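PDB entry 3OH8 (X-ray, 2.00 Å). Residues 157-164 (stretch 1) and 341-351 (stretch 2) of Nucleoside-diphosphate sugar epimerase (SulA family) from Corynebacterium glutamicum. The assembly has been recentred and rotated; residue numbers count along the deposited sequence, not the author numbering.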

# COMPACT_ATOMS: atom_id res chain seq x y z
N GLY A 157 -9.73 -5.57 3.71
CA GLY A 157 -9.11 -6.39 2.66
C GLY A 157 -7.71 -5.89 2.34
O GLY A 157 -7.27 -4.89 2.90
N LEU A 158 -7.02 -6.57 1.43
CA LEU A 158 -5.66 -6.22 1.02
C LEU A 158 -5.49 -4.73 0.67
O LEU A 158 -4.66 -4.03 1.24
CB LEU A 158 -5.27 -7.06 -0.21
CG LEU A 158 -3.89 -7.73 -0.30
CD1 LEU A 158 -3.48 -7.98 -1.76
CD2 LEU A 158 -2.86 -6.92 0.42
N VAL A 159 -6.29 -4.26 -0.26
CA VAL A 159 -6.13 -2.91 -0.76
C VAL A 159 -6.70 -1.90 0.24
O VAL A 159 -6.10 -0.86 0.51
CB VAL A 159 -6.81 -2.78 -2.15
CG1 VAL A 159 -6.80 -1.32 -2.63
CG2 VAL A 159 -6.11 -3.69 -3.15
N GLY A 160 -7.86 -2.24 0.80
CA GLY A 160 -8.53 -1.36 1.74
C GLY A 160 -7.68 -1.05 2.96
O GLY A 160 -7.66 0.08 3.43
N ARG A 161 -6.99 -2.05 3.48
CA ARG A 161 -6.20 -1.86 4.68
C ARG A 161 -5.00 -0.96 4.37
O ARG A 161 -4.64 -0.10 5.16
CB ARG A 161 -5.74 -3.21 5.23
CG ARG A 161 -5.36 -3.22 6.69
CD ARG A 161 -5.21 -4.65 7.20
NE ARG A 161 -4.67 -4.68 8.56
CZ ARG A 161 -4.28 -5.79 9.20
NH1 ARG A 161 -4.37 -6.97 8.61
NH2 ARG A 161 -3.81 -5.71 10.44
N ALA A 162 -4.40 -1.15 3.20
CA ALA A 162 -3.28 -0.29 2.82
C ALA A 162 -3.72 1.16 2.56
O ALA A 162 -3.06 2.12 2.99
CB ALA A 162 -2.55 -0.86 1.63
N LEU A 163 -4.84 1.31 1.87
CA LEU A 163 -5.39 2.63 1.59
C LEU A 163 -5.78 3.36 2.88
O LEU A 163 -5.49 4.54 3.03
CB LEU A 163 -6.61 2.53 0.66
CG LEU A 163 -7.32 3.85 0.36
CD1 LEU A 163 -6.37 4.85 -0.29
CD2 LEU A 163 -8.56 3.60 -0.53
N THR A 164 -6.44 2.66 3.79
CA THR A 164 -6.84 3.22 5.07
C THR A 164 -5.63 3.77 5.83
O THR A 164 -5.65 4.91 6.32
CB THR A 164 -7.60 2.18 5.93
OG1 THR A 164 -8.87 1.88 5.33
CG2 THR A 164 -7.83 2.70 7.34
N ALA A 341 1.62 -2.49 -8.93
CA ALA A 341 2.20 -2.64 -7.59
C ALA A 341 1.16 -2.15 -6.62
O ALA A 341 0.44 -1.18 -6.91
CB ALA A 341 3.49 -1.84 -7.47
N ILE A 342 1.01 -2.82 -5.48
CA ILE A 342 -0.05 -2.43 -4.57
C ILE A 342 0.05 -0.94 -4.17
O ILE A 342 -0.97 -0.26 -4.05
CB ILE A 342 -0.16 -3.34 -3.33
CG1 ILE A 342 -1.37 -2.90 -2.49
CG2 ILE A 342 1.14 -3.34 -2.51
CD1 ILE A 342 -1.77 -3.91 -1.43
N ASP A 343 1.26 -0.44 -4.00
CA ASP A 343 1.41 0.95 -3.59
C ASP A 343 0.90 1.89 -4.67
O ASP A 343 0.29 2.92 -4.37
CB ASP A 343 2.86 1.28 -3.23
CG ASP A 343 3.32 0.59 -1.97
OD1 ASP A 343 2.56 0.57 -0.98
OD2 ASP A 343 4.46 0.06 -1.96
N ASP A 344 1.14 1.55 -5.93
CA ASP A 344 0.61 2.37 -7.01
C ASP A 344 -0.92 2.36 -7.05
O ASP A 344 -1.53 3.37 -7.40
CB ASP A 344 1.20 1.99 -8.36
CG ASP A 344 2.58 2.59 -8.56
OD1 ASP A 344 2.71 3.82 -8.36
OD2 ASP A 344 3.53 1.85 -8.89
N LEU A 345 -1.52 1.23 -6.69
CA LEU A 345 -2.97 1.12 -6.68
C LEU A 345 -3.57 2.01 -5.59
O LEU A 345 -4.49 2.80 -5.87
CB LEU A 345 -3.42 -0.33 -6.51
CG LEU A 345 -4.93 -0.58 -6.42
CD1 LEU A 345 -5.64 -0.04 -7.65
CD2 LEU A 345 -5.24 -2.07 -6.26
N THR A 346 -3.06 1.92 -4.36
CA THR A 346 -3.55 2.83 -3.32
C THR A 346 -3.27 4.30 -3.66
O THR A 346 -4.13 5.15 -3.42
CB THR A 346 -3.05 2.45 -1.89
OG1 THR A 346 -1.63 2.56 -1.81
CG2 THR A 346 -3.47 1.02 -1.54
N ASP A 347 -2.10 4.60 -4.23
CA ASP A 347 -1.82 5.97 -4.70
C ASP A 347 -2.95 6.46 -5.60
O ASP A 347 -3.40 7.61 -5.50
CB ASP A 347 -0.50 6.05 -5.46
CG ASP A 347 0.71 6.13 -4.54
OD1 ASP A 347 0.55 6.07 -3.30
OD2 ASP A 347 1.83 6.24 -5.07
N ILE A 348 -3.41 5.58 -6.50
CA ILE A 348 -4.45 5.95 -7.45
C ILE A 348 -5.77 6.19 -6.74
O ILE A 348 -6.47 7.17 -7.03
CB ILE A 348 -4.56 4.91 -8.58
CG1 ILE A 348 -3.32 5.02 -9.49
CG2 ILE A 348 -5.81 5.13 -9.41
CD1 ILE A 348 -3.08 3.80 -10.39
N TYR A 349 -6.12 5.33 -5.79
CA TYR A 349 -7.32 5.57 -4.99
C TYR A 349 -7.23 6.90 -4.24
O TYR A 349 -8.16 7.71 -4.25
CB TYR A 349 -7.56 4.43 -4.00
CG TYR A 349 -8.39 3.30 -4.61
CD1 TYR A 349 -9.77 3.41 -4.72
CD2 TYR A 349 -7.79 2.12 -5.04
CE1 TYR A 349 -10.54 2.38 -5.27
CE2 TYR A 349 -8.54 1.09 -5.59
CZ TYR A 349 -9.92 1.23 -5.71
OH TYR A 349 -10.66 0.20 -6.26
N TYR A 350 -6.09 7.09 -3.59
CA TYR A 350 -5.85 8.27 -2.76
C TYR A 350 -5.98 9.51 -3.64
O TYR A 350 -6.72 10.43 -3.31
CB TYR A 350 -4.47 8.14 -2.12
CG TYR A 350 -4.14 9.11 -1.00
CD1 TYR A 350 -4.32 10.47 -1.16
CD2 TYR A 350 -3.61 8.64 0.20
CE1 TYR A 350 -3.99 11.36 -0.12
CE2 TYR A 350 -3.28 9.51 1.23
CZ TYR A 350 -3.47 10.87 1.06
OH TYR A 350 -3.14 11.73 2.09
N ARG A 351 -5.29 9.50 -4.78
CA ARG A 351 -5.42 10.60 -5.72
C ARG A 351 -6.87 10.83 -6.15
O ARG A 351 -7.34 11.97 -6.20
CB ARG A 351 -4.55 10.38 -6.97
CG ARG A 351 -4.61 11.57 -7.90
CD ARG A 351 -3.76 11.44 -9.16
NE ARG A 351 -3.94 12.65 -9.95
CZ ARG A 351 -3.05 13.15 -10.80
NH1 ARG A 351 -1.90 12.53 -11.02
NH2 ARG A 351 -3.32 14.29 -11.43

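Two helices, 158-164 and 342-351, pack through a small contact of apolar side chains, in which a threonine methyl rests on the facing backbone at the centre and apolar side chains close around it, with no hydrogen bond passing between them. The axes cross at -63° and approach to 9.4 Å, and the contact buries 405 Å² summed over both sides.

The centre lies where Leu 163 and Thr 346 bring their CA atoms to 5.2 Å. Thr 346 points its CA-to-CB bond toward the first helix, and its methyl does the packing: CG2 lies 3.8 Å from Val 159 O, 3.8 Å from Ala 162 CB and 3.7 Å from Leu 163 N. It therefore rests directly on the backbone of the facing helix, on a carbonyl and an amide already paired with each other, since Leu 163 N donates to Val 159 O at 2.9 Å. A short, beta-branched residue suits this place: with chi1 in p, the methyl faces the neighbour while OG1 is hydrogen-bonded to a residue just outside the two stretches.

Ala 162 also points toward its partner helix, and its single methyl fits the narrow space beside Thr 346, with CB 4.4 Å from Ile 342 CD1. Ile 342 reaches further, extended with both chi angles in t; its CD1 meets Leu 158 CD2 at 3.7 Å. Leu 158 starts out sideways and bends its end inward to make this contact, its chi1 of -135° lying between wells.

Val 159 and Leu 163, one helical turn apart, cover the other flank. Val 159 CG2 packs on Leu 345 CD2 at 3.6 Å; Val 159 CG1 reaches Tyr 349 CE2 at 4.2 Å and also touches Leu 345 CD2 at 4.0 Å. Leu 163 gives up the most area of any residue here, 83 Å². It leaves its backbone sideways, and in its t, p rotamer both methyls pack on Tyr 349 CB, CD2 at 3.7 Å and CD1 at 3.9 Å, and CD1 also reaches Tyr 350 CB at 4.2 Å. The Tyr 349 ring meets Val 159 CG1 and Leu 163 CD2 obliquely.

Gly 160 has no side chain and makes no contact with the second helix. The CA-to-CB bonds of Asp 343 and Asp 347 point away, and although their ends come nearer they stay out of contact, their carboxylates hydrogen-bonded beyond it. The rule is plain: a threonine methyl and an alanine at the centre, leucine, isoleucine and valine reaching in around them, and charged groups out of contact.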